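Local coordinates for protein receptor-type adenylate cyclase GRESAG 4.1 (Trypanosoma brucei, PDB 1FX2) that converts ATP to cyclic AMP and diphosphate through its cytoplasmic class III catalytic domain and could act as a membrane receptor for an unknown ligand, at residues A[14-20]-A[62-68]; A[48-54]-A[76-81]; A[54-58]-A[153-157]. All blocks are in the same frame, centred on the assembly; numbering follows the deposited sequence.

Contact 1. Residues A[14-20]-A[62-68]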
loop_
_atom_site.group_PDB
_atom_site.type_symbol
_atom_site.label_atom_id
_atom_site.label_comp_id
_atom_site.label_asym_id
_atom_site.label_seq_id
_atom_site.Cartn_x
_atom_site.Cartn_y
_atom_site.Cartn_z
ATOM N N THR A 14 -14.231 -7.337 8.745
ATOM C CA THR A 14 -13.861 -7.026 7.339
ATOM C C THR A 14 -15.137 -6.567 6.648
ATOM O O THR A 14 -16.170 -7.266 6.756
ATOM C CB THR A 14 -13.250 -8.163 6.627
ATOM O OG1 THR A 14 -12.018 -8.495 7.287
ATOM C CG2 THR A 14 -12.872 -7.794 5.209
ATOM N N LEU A 15 -15.129 -5.324 6.123
ATOM C CA LEU A 15 -16.308 -4.794 5.399
ATOM C C LEU A 15 -16.012 -4.684 3.931
ATOM O O LEU A 15 -14.922 -4.322 3.526
ATOM C CB LEU A 15 -16.712 -3.422 5.899
ATOM C CG LEU A 15 -17.101 -3.434 7.390
ATOM C CD1 LEU A 15 -17.267 -1.993 7.913
ATOM C CD2 LEU A 15 -18.394 -4.281 7.582
ATOM N N ILE A 16 -17.037 -5.042 3.155
ATOM C CA ILE A 16 -16.959 -4.967 1.670
ATOM C C ILE A 16 -18.107 -4.075 1.249
ATOM O O ILE A 16 -19.257 -4.227 1.670
ATOM C CB ILE A 16 -17.292 -6.290 1.063
ATOM C CG1 ILE A 16 -16.396 -7.436 1.618
ATOM C CG2 ILE A 16 -17.049 -6.220 -0.444
ATOM C CD1 ILE A 16 -16.908 -8.814 1.146
ATOM N N PHE A 17 -17.806 -3.047 0.449
ATOM C CA PHE A 17 -18.824 -2.211 -0.186
ATOM C C PHE A 17 -18.716 -2.403 -1.665
ATOM O O PHE A 17 -17.634 -2.578 -2.222
ATOM C CB PHE A 17 -18.602 -0.682 0.124
ATOM C CG PHE A 17 -19.034 -0.307 1.492
ATOM C CD1 PHE A 17 -18.216 -0.539 2.586
ATOM C CD2 PHE A 17 -20.286 0.233 1.693
ATOM C CE1 PHE A 17 -18.629 -0.231 3.904
ATOM C CE2 PHE A 17 -20.698 0.554 3.035
ATOM C CZ PHE A 17 -19.842 0.316 4.137
ATOM N N THR A 18 -19.880 -2.428 -2.329
ATOM C CA THR A 18 -19.932 -2.613 -3.782
ATOM C C THR A 18 -20.898 -1.611 -4.367
ATOM O O THR A 18 -21.899 -1.191 -3.743
ATOM C CB THR A 18 -20.394 -4.021 -4.212
ATOM O OG1 THR A 18 -21.811 -4.150 -4.007
ATOM C CG2 THR A 18 -19.643 -5.165 -3.452
ATOM N N ASP A 19 -20.643 -1.283 -5.650
ATOM C CA ASP A 19 -21.570 -0.436 -6.434
ATOM C C ASP A 19 -21.438 -0.735 -7.864
ATOM O O ASP A 19 -20.315 -1.102 -8.373
ATOM C CB ASP A 19 -21.274 1.107 -6.359
ATOM C CG ASP A 19 -21.873 1.762 -5.160
ATOM O OD1 ASP A 19 -21.208 1.908 -4.096
ATOM O OD2 ASP A 19 -23.023 2.189 -5.240
ATOM N N ILE A 20 -22.535 -0.612 -8.598
ATOM C CA ILE A 20 -22.450 -0.683 -10.054
ATOM C C ILE A 20 -21.900 0.686 -10.555
ATOM O O ILE A 20 -22.404 1.739 -10.183
ATOM C CB ILE A 20 -23.834 -0.885 -10.665
ATOM C CG1 ILE A 20 -24.335 -2.299 -10.329
ATOM C CG2 ILE A 20 -23.745 -0.705 -12.244
ATOM C CD1 ILE A 20 -25.843 -2.458 -10.701
ATOM N N ASP A 62 -28.240 -0.304 -5.778
ATOM C CA ASP A 62 -27.414 -1.442 -6.089
ATOM C C ASP A 62 -26.182 -1.472 -5.177
ATOM O O ASP A 62 -25.311 -2.321 -5.415
ATOM C CB ASP A 62 -26.940 -1.418 -7.581
ATOM C CG ASP A 62 -26.247 -0.071 -7.987
ATOM O OD1 ASP A 62 -26.869 0.829 -8.575
ATOM O OD2 ASP A 62 -25.053 0.149 -7.586
ATOM N N SER A 63 -26.111 -0.652 -4.173
ATOM C CA SER A 63 -24.938 -0.643 -3.296
ATOM C C SER A 63 -25.094 -1.696 -2.205
ATOM O O SER A 63 -26.034 -1.601 -1.382
ATOM C CB SER A 63 -24.813 0.702 -2.641
ATOM O OG SER A 63 -24.917 1.867 -3.535
ATOM N N PHE A 64 -24.143 -2.611 -2.092
ATOM C CA PHE A 64 -24.135 -3.613 -0.988
ATOM C C PHE A 64 -23.126 -3.185 0.085
ATOM O O PHE A 64 -22.051 -2.615 -0.224
ATOM C CB PHE A 64 -23.723 -5.040 -1.455
ATOM C CG PHE A 64 -24.844 -5.862 -1.952
ATOM C CD1 PHE A 64 -25.304 -5.688 -3.236
ATOM C CD2 PHE A 64 -25.436 -6.834 -1.155
ATOM C CE1 PHE A 64 -26.335 -6.478 -3.691
ATOM C CE2 PHE A 64 -26.438 -7.611 -1.582
ATOM C CZ PHE A 64 -26.931 -7.463 -2.895
ATOM N N MET A 65 -23.503 -3.480 1.339
ATOM C CA MET A 65 -22.550 -3.381 2.499
ATOM C C MET A 65 -22.584 -4.785 3.071
ATOM O O MET A 65 -23.628 -5.275 3.535
ATOM C CB MET A 65 -22.986 -2.307 3.511
ATOM C CG MET A 65 -21.986 -2.290 4.697
ATOM S SD MET A 65 -22.706 -1.111 5.899
ATOM C CE MET A 65 -21.575 -1.300 7.315
ATOM N N ILE A 66 -21.419 -5.421 3.096
ATOM C CA ILE A 66 -21.301 -6.854 3.529
ATOM C C ILE A 66 -20.216 -6.951 4.629
ATOM O O ILE A 66 -19.187 -6.271 4.525
ATOM C CB ILE A 66 -20.849 -7.732 2.320
ATOM C CG1 ILE A 66 -21.930 -7.690 1.206
ATOM C CG2 ILE A 66 -20.649 -9.226 2.778
ATOM C CD1 ILE A 66 -21.413 -8.140 -0.132
ATOM N N ALA A 67 -20.507 -7.725 5.697
ATOM C CA ALA A 67 -19.503 -7.889 6.773
ATOM C C ALA A 67 -19.036 -9.334 6.810
ATOM O O ALA A 67 -19.757 -10.250 6.457
ATOM C CB ALA A 67 -20.122 -7.503 8.154
ATOM N N SER A 68 -17.807 -9.542 7.234
ATOM C CA SER A 68 -17.285 -10.928 7.304
ATOM C C SER A 68 -16.408 -11.076 8.574
ATOM O O SER A 68 -15.654 -10.173 8.905
ATOM C CB SER A 68 -16.349 -11.175 6.126
ATOM O OG SER A 68 -15.821 -12.492 6.206
HETATM O O HOH W 1 -12.407 -9.876 9.518
HETATM O O HOH W 2 -22.925 -3.375 -6.311
HETATM O O HOH W 3 -21.820 0.203 -1.297
HETATM O O HOH W 4 -24.423 2.837 -7.592
#

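Contact 2. Residues A[48-54]-A[76-81]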
loop_
_atom_site.group_PDB
_atom_site.type_symbol
_atom_site.label_atom_id
_atom_site.label_comp_id
_atom_site.label_asym_id
_atom_site.label_seq_id
_atom_site.Cartn_x
_atom_site.Cartn_y
_atom_site.Cartn_z
ATOM N N LEU A 48 -23.129 -15.483 -3.374
ATOM C CA LEU A 48 -21.778 -15.458 -2.847
ATOM C C LEU A 48 -21.728 -15.157 -1.353
ATOM O O LEU A 48 -20.808 -15.693 -0.658
ATOM C CB LEU A 48 -20.946 -14.409 -3.656
ATOM C CG LEU A 48 -20.819 -14.839 -5.109
ATOM C CD1 LEU A 48 -20.050 -13.735 -5.850
ATOM C CD2 LEU A 48 -20.095 -16.206 -5.270
ATOM N N ILE A 49 -22.576 -14.238 -0.875
ATOM C CA ILE A 49 -22.606 -13.922 0.561
ATOM C C ILE A 49 -22.877 -15.233 1.325
ATOM O O ILE A 49 -22.169 -15.558 2.262
ATOM C CB ILE A 49 -23.679 -12.871 0.867
ATOM C CG1 ILE A 49 -23.217 -11.493 0.344
ATOM C CG2 ILE A 49 -23.935 -12.700 2.430
ATOM C CD1 ILE A 49 -24.310 -10.480 0.413
ATOM N N GLY A 50 -23.772 -16.044 0.808
ATOM C CA GLY A 50 -24.027 -17.321 1.505
ATOM C C GLY A 50 -22.901 -18.320 1.348
ATOM O O GLY A 50 -22.476 -18.929 2.347
ATOM N N ARG A 51 -22.303 -18.441 0.167
ATOM C CA ARG A 51 -21.240 -19.368 -0.102
ATOM C C ARG A 51 -20.030 -19.128 0.831
ATOM O O ARG A 51 -19.289 -20.049 1.229
ATOM C CB ARG A 51 -20.772 -19.244 -1.541
ATOM C CG ARG A 51 -19.460 -19.962 -1.750
ATOM C CD ARG A 51 -19.538 -20.910 -2.875
ATOM N NE ARG A 51 -19.899 -20.178 -4.066
ATOM C CZ ARG A 51 -20.035 -20.728 -5.263
ATOM N NH1 ARG A 51 -19.840 -22.040 -5.412
ATOM N NH2 ARG A 51 -20.319 -19.958 -6.306
ATOM N N TYR A 52 -19.709 -17.848 0.995
ATOM C CA TYR A 52 -18.557 -17.446 1.809
ATOM C C TYR A 52 -18.901 -17.127 3.260
ATOM O O TYR A 52 -18.040 -16.577 3.998
ATOM C CB TYR A 52 -17.745 -16.306 1.110
ATOM C CG TYR A 52 -17.150 -16.826 -0.131
ATOM C CD1 TYR A 52 -17.714 -16.574 -1.406
ATOM C CD2 TYR A 52 -16.054 -17.640 -0.045
ATOM C CE1 TYR A 52 -17.155 -17.133 -2.523
ATOM C CE2 TYR A 52 -15.502 -18.215 -1.143
ATOM C CZ TYR A 52 -16.065 -17.943 -2.400
ATOM O OH TYR A 52 -15.530 -18.459 -3.558
ATOM N N LYS A 53 -20.146 -17.443 3.690
ATOM C CA LYS A 53 -20.555 -17.291 5.114
ATOM C C LYS A 53 -20.389 -15.901 5.648
ATOM O O LYS A 53 -19.991 -15.682 6.797
ATOM C CB LYS A 53 -19.790 -18.303 6.018
ATOM C CG LYS A 53 -20.052 -19.741 5.499
ATOM C CD LYS A 53 -19.325 -20.788 6.344
ATOM C CE LYS A 53 -19.785 -22.202 5.974
ATOM N NZ LYS A 53 -18.782 -22.885 5.123
ATOM N N CYS A 54 -20.587 -14.929 4.741
ATOM C CA CYS A 54 -20.561 -13.512 5.123
ATOM C C CYS A 54 -21.955 -13.039 5.538
ATOM O O CYS A 54 -22.937 -13.871 5.525
ATOM C CB CYS A 54 -20.006 -12.678 3.920
ATOM S SG CYS A 54 -18.284 -12.964 3.541
ATOM N N GLN A 76 -12.154 -13.647 -1.001
ATOM C CA GLN A 76 -12.665 -14.638 -1.952
ATOM C C GLN A 76 -13.985 -14.258 -2.527
ATOM O O GLN A 76 -14.237 -14.473 -3.762
ATOM C CB GLN A 76 -12.853 -16.024 -1.316
ATOM C CG GLN A 76 -11.507 -16.592 -0.784
ATOM C CD GLN A 76 -11.743 -17.932 -0.073
ATOM O OE1 GLN A 76 -11.450 -18.991 -0.607
ATOM N NE2 GLN A 76 -12.357 -17.875 1.106
ATOM N N LEU A 77 -14.866 -13.672 -1.727
ATOM C CA LEU A 77 -16.199 -13.239 -2.248
ATOM C C LEU A 77 -15.941 -12.182 -3.358
ATOM O O LEU A 77 -16.611 -12.208 -4.395
ATOM C CB LEU A 77 -17.032 -12.610 -1.081
ATOM C CG LEU A 77 -18.447 -12.229 -1.469
ATOM C CD1 LEU A 77 -19.252 -12.279 -0.169
ATOM C CD2 LEU A 77 -18.493 -10.774 -1.947
ATOM N N ALA A 78 -15.091 -11.197 -3.109
ATOM C CA ALA A 78 -14.881 -10.114 -4.096
ATOM C C ALA A 78 -14.281 -10.648 -5.363
ATOM O O ALA A 78 -14.699 -10.229 -6.450
ATOM C CB ALA A 78 -13.971 -9.032 -3.440
ATOM N N GLN A 79 -13.347 -11.580 -5.261
ATOM C CA GLN A 79 -12.788 -12.181 -6.446
ATOM C C GLN A 79 -13.884 -12.936 -7.218
ATOM O O GLN A 79 -13.987 -12.800 -8.471
ATOM C CB GLN A 79 -11.639 -13.049 -6.024
ATOM C CG GLN A 79 -10.993 -13.832 -7.101
ATOM C CD GLN A 79 -9.590 -14.228 -6.617
ATOM O OE1 GLN A 79 -8.631 -13.489 -6.819
ATOM N NE2 GLN A 79 -9.510 -15.320 -5.898
ATOM N N GLU A 80 -14.718 -13.725 -6.524
ATOM C CA GLU A 80 -15.790 -14.488 -7.221
ATOM C C GLU A 80 -16.914 -13.638 -7.755
ATOM O O GLU A 80 -17.662 -13.971 -8.699
ATOM C CB GLU A 80 -16.369 -15.610 -6.304
ATOM C CG GLU A 80 -15.398 -16.721 -6.060
ATOM C CD GLU A 80 -14.819 -17.352 -7.309
ATOM O OE1 GLU A 80 -15.577 -17.511 -8.308
ATOM O OE2 GLU A 80 -13.615 -17.729 -7.332
ATOM N N LEU A 81 -17.033 -12.475 -7.187
ATOM C CA LEU A 81 -18.067 -11.549 -7.660
ATOM C C LEU A 81 -17.542 -11.093 -9.057
ATOM O O LEU A 81 -18.303 -11.175 -10.054
ATOM C CB LEU A 81 -18.165 -10.355 -6.706
ATOM C CG LEU A 81 -19.292 -9.353 -7.047
ATOM C CD1 LEU A 81 -19.569 -8.448 -5.816
ATOM C CD2 LEU A 81 -18.870 -8.354 -8.160
HETATM O O HOH W 5 -12.906 -19.650 -3.634
#

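Contact 3. Residues A[54-58]-A[153-157]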
loop_
_atom_site.group_PDB
_atom_site.type_symbol
_atom_site.label_atom_id
_atom_site.label_comp_id
_atom_site.label_asym_id
_atom_site.label_seq_id
_atom_site.Cartn_x
_atom_site.Cartn_y
_atom_site.Cartn_z
ATOM N N CYS A 54 -20.587 -14.929 4.741
ATOM C CA CYS A 54 -20.561 -13.512 5.123
ATOM C C CYS A 54 -21.955 -13.039 5.538
ATOM O O CYS A 54 -22.937 -13.871 5.525
ATOM C CB CYS A 54 -20.006 -12.678 3.920
ATOM S SG CYS A 54 -18.284 -12.964 3.541
ATOM N N TYR A 55 -22.122 -11.753 5.808
ATOM C CA TYR A 55 -23.381 -11.251 6.311
ATOM C C TYR A 55 -23.758 -9.995 5.562
ATOM O O TYR A 55 -22.998 -9.028 5.499
ATOM C CB TYR A 55 -23.172 -10.890 7.813
ATOM C CG TYR A 55 -24.380 -10.311 8.508
ATOM C CD1 TYR A 55 -25.464 -11.118 8.804
ATOM C CD2 TYR A 55 -24.412 -8.974 8.871
ATOM C CE1 TYR A 55 -26.566 -10.600 9.490
ATOM C CE2 TYR A 55 -25.532 -8.422 9.545
ATOM C CZ TYR A 55 -26.589 -9.271 9.841
ATOM O OH TYR A 55 -27.674 -8.729 10.506
ATOM N N GLU A 56 -24.961 -9.993 5.001
ATOM C CA GLU A 56 -25.424 -8.798 4.328
ATOM C C GLU A 56 -25.855 -7.807 5.379
ATOM O O GLU A 56 -26.892 -8.058 6.074
ATOM C CB GLU A 56 -26.604 -9.152 3.385
ATOM C CG GLU A 56 -27.133 -7.943 2.561
ATOM C CD GLU A 56 -28.235 -8.371 1.594
ATOM O OE1 GLU A 56 -28.229 -9.519 1.153
ATOM O OE2 GLU A 56 -29.094 -7.484 1.396
ATOM N N VAL A 57 -25.215 -6.629 5.464
ATOM C CA VAL A 57 -25.603 -5.634 6.461
ATOM C C VAL A 57 -26.799 -4.888 5.902
ATOM O O VAL A 57 -27.830 -4.714 6.612
ATOM C CB VAL A 57 -24.438 -4.667 6.741
ATOM C CG1 VAL A 57 -24.869 -3.608 7.775
ATOM C CG2 VAL A 57 -23.207 -5.497 7.149
ATOM N N LYS A 58 -26.634 -4.305 4.690
ATOM C CA LYS A 58 -27.740 -3.620 4.049
ATOM C C LYS A 58 -27.467 -3.381 2.580
ATOM O O LYS A 58 -26.341 -3.518 2.123
ATOM C CB LYS A 58 -27.968 -2.291 4.697
ATOM C CG LYS A 58 -26.813 -1.324 4.755
ATOM C CD LYS A 58 -26.659 -0.842 6.175
ATOM C CE LYS A 58 -26.482 0.656 6.286
ATOM N NZ LYS A 58 -26.762 1.088 7.695
ATOM N N GLY A 153 -31.259 -6.865 12.888
ATOM C CA GLY A 153 -29.977 -7.203 12.266
ATOM C C GLY A 153 -28.854 -6.440 12.909
ATOM O O GLY A 153 -29.042 -5.614 13.803
ATOM N N TYR A 154 -27.630 -6.747 12.491
ATOM C CA TYR A 154 -26.503 -6.014 13.002
ATOM C C TYR A 154 -25.953 -4.969 12.040
ATOM O O TYR A 154 -26.069 -5.121 10.860
ATOM C CB TYR A 154 -25.323 -6.945 13.348
ATOM C CG TYR A 154 -25.585 -7.790 14.551
ATOM C CD1 TYR A 154 -26.371 -8.933 14.439
ATOM C CD2 TYR A 154 -25.036 -7.436 15.768
ATOM C CE1 TYR A 154 -26.628 -9.729 15.562
ATOM C CE2 TYR A 154 -25.289 -8.229 16.899
ATOM C CZ TYR A 154 -26.082 -9.359 16.752
ATOM O OH TYR A 154 -26.330 -10.165 17.847
ATOM N N ASP A 155 -25.441 -3.895 12.582
ATOM C CA ASP A 155 -24.839 -2.812 11.822
ATOM C C ASP A 155 -23.513 -2.404 12.409
ATOM O O ASP A 155 -23.176 -2.719 13.575
ATOM C CB ASP A 155 -25.773 -1.615 11.732
ATOM C CG ASP A 155 -25.626 -0.829 10.375
ATOM O OD1 ASP A 155 -24.552 -0.825 9.658
ATOM O OD2 ASP A 155 -26.639 -0.175 10.042
ATOM N N TYR A 156 -22.759 -1.655 11.615
ATOM C CA TYR A 156 -21.399 -1.292 11.955
ATOM C C TYR A 156 -21.144 0.134 11.726
ATOM O O TYR A 156 -21.438 0.611 10.641
ATOM C CB TYR A 156 -20.426 -2.196 11.131
ATOM C CG TYR A 156 -20.754 -3.678 11.298
ATOM C CD1 TYR A 156 -21.798 -4.319 10.579
ATOM C CD2 TYR A 156 -20.131 -4.426 12.285
ATOM C CE1 TYR A 156 -22.209 -5.601 10.845
ATOM C CE2 TYR A 156 -20.500 -5.708 12.553
ATOM C CZ TYR A 156 -21.571 -6.337 11.851
ATOM O OH TYR A 156 -22.016 -7.569 12.150
ATOM N N TYR A 157 -20.515 0.779 12.714
ATOM C CA TYR A 157 -20.272 2.211 12.701
ATOM C C TYR A 157 -18.868 2.642 12.966
ATOM O O TYR A 157 -18.077 1.954 13.587
ATOM C CB TYR A 157 -21.165 2.867 13.802
ATOM C CG TYR A 157 -22.628 2.581 13.584
ATOM C CD1 TYR A 157 -23.285 1.567 14.265
ATOM C CD2 TYR A 157 -23.358 3.342 12.664
ATOM C CE1 TYR A 157 -24.659 1.316 14.040
ATOM C CE2 TYR A 157 -24.721 3.111 12.440
ATOM C CZ TYR A 157 -25.354 2.111 13.132
ATOM O OH TYR A 157 -26.713 1.959 12.967
HETATM O O HOH W 6 -28.282 -5.315 9.203
HETATM O O HOH W 7 -23.655 1.655 8.800
#

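Contact 1. Residues A[14-20]-A[62-68]
Strands 14-20 and 63-68 run antiparallel, their axes 4.7 Å apart at an angle of 170°. On one face I16 and I66 meet CB to CB at 4.0 Å, and helix 71-87 covers I16. On the other, L15 CD2 fills the space beside the small A67, 3.7 Å from A67 CB, while M65 lies extended beside F17: M65 CG is 3.4 Å from F17 CZ, and M65 SD is 4.6 Å from the F17 ring centroid, an oblique Met-aromatic contact. Paired backbone bonds fix this fit, among them I16 N to I66 O (2.8 Å) and I66 N to I16 O (2.9 Å). At the far end D62 OD2 accepts I20 N at 2.8 Å, D62 OD1 is hydrogen-bonded to S23 OG, and S63 OG donates to D19 OD2 at 2.6 Å. D19 OD2 and D62 OD2 stand 3.7 Å apart with a water 2.8 Å from each; two like charges so close are consistent with the predicted Mg(2+) site, the paired aspartates of the class III cyclase active site.

Contact 2. Residues A[48-54]-A[76-81]
Q76 opens the contact from helix 71-87: Q76 CB lies 3.4 Å from Y52 CE2, and Q76 C sits over one face of the Y52 ring. A water 2.9 Å from Y52 OH reaches Q76 OE1 only weakly, at 3.4 Å. L77 is the residue most covered, 98 Å², in a hollow lined by L48, I49, Y52 and C54. L77 CG approaches L48 CB at 4.0 Å, and L77 CD1 lies 4.1 Å from I49 CG1 and 3.9 Å from C54 SG, while L77 N shares the Y52 ring face with Q76 C. Helix 34-51 ends here in a Schellman motif, with C54 N to I49 O at 3.0 Å and K53 at positive phi, which brings Y52 and C54 into the hollow. One turn later, in the conformer given, E80 CG comes within 3.0 Å of Y52 OH, and L48 CD1 rests 3.5 Å from L81 CA. No direct hydrogen bond joins the segments, so the contact rests on apolar and ring packing, with a single weak water bridge.

Contact 3. Residues A[54-58]-A[153-157]
K58 NZ and D155 OD2 form a salt bridge at 2.7 Å, the shortest polar link between the segments. The other carboxylate oxygen, D155 OD1, accepts Y156 N at 2.8 Å and also takes a bond from a water at 2.8 Å that donates to Y156 O at 3.1 Å. The second direct bond runs from Y154 N to Y55 OH, 2.8 Å with an angle of 166° at the hydrogen; Y55 OH is bonded to N2 OD1 as well. Another water is within hydrogen-bonding distance of both V57 O (2.7 Å) and Y154 O (2.8 Å). No backbone-to-backbone bond joins the strands, which cross at -68° with axes 7.2 Å apart: 55-58 is on the edge strand of the main cyclase sheet, and 154-157 pairs with 144-147 in a separate hairpin. In strand 55-60, V57 and K58 both face M65 of strand 63-68, a classic beta bulge. V57 points toward the hairpin, V57 CG1 3.4 Å from D155 OD1 and V57 CG2 3.8 Å from Y156 CE1. Farther out, Y55 CE2 packs 4.1 Å from Y154 CB, and Y55 CD2 approaches the edge of the Y156 ring, whose hydroxyl is hydrogen-bonded to P6 O.

The three contacts are mutual neighbours within one catalytic domain. The centres of contacts 1 and 2 are about 11 Å apart. Those of contacts 1 and 3 are about 10 Å apart, and those of contacts 2 and 3 about 15 Å. In sequence the order is 14-20, 48-54, 54-58, 62-68, 76-81 and 153-157, so the segments interleave. Strand 63-68 lies between strands 13-20 and 55-60 in the mixed sheet, and A67 N to Y55 O at 2.8 Å, a probable hydrogen bond, joins contact 1 to contact 3. C54 belongs to both contacts 2 and 3. Helices 34-51 and 71-87 pack on this sheet, I66 CG1 lying 3.8 Å from I49 CD1 and L77 touching I16; it carries the predicted metal aspartates at one end and meets the 144-157 hairpin at its edge.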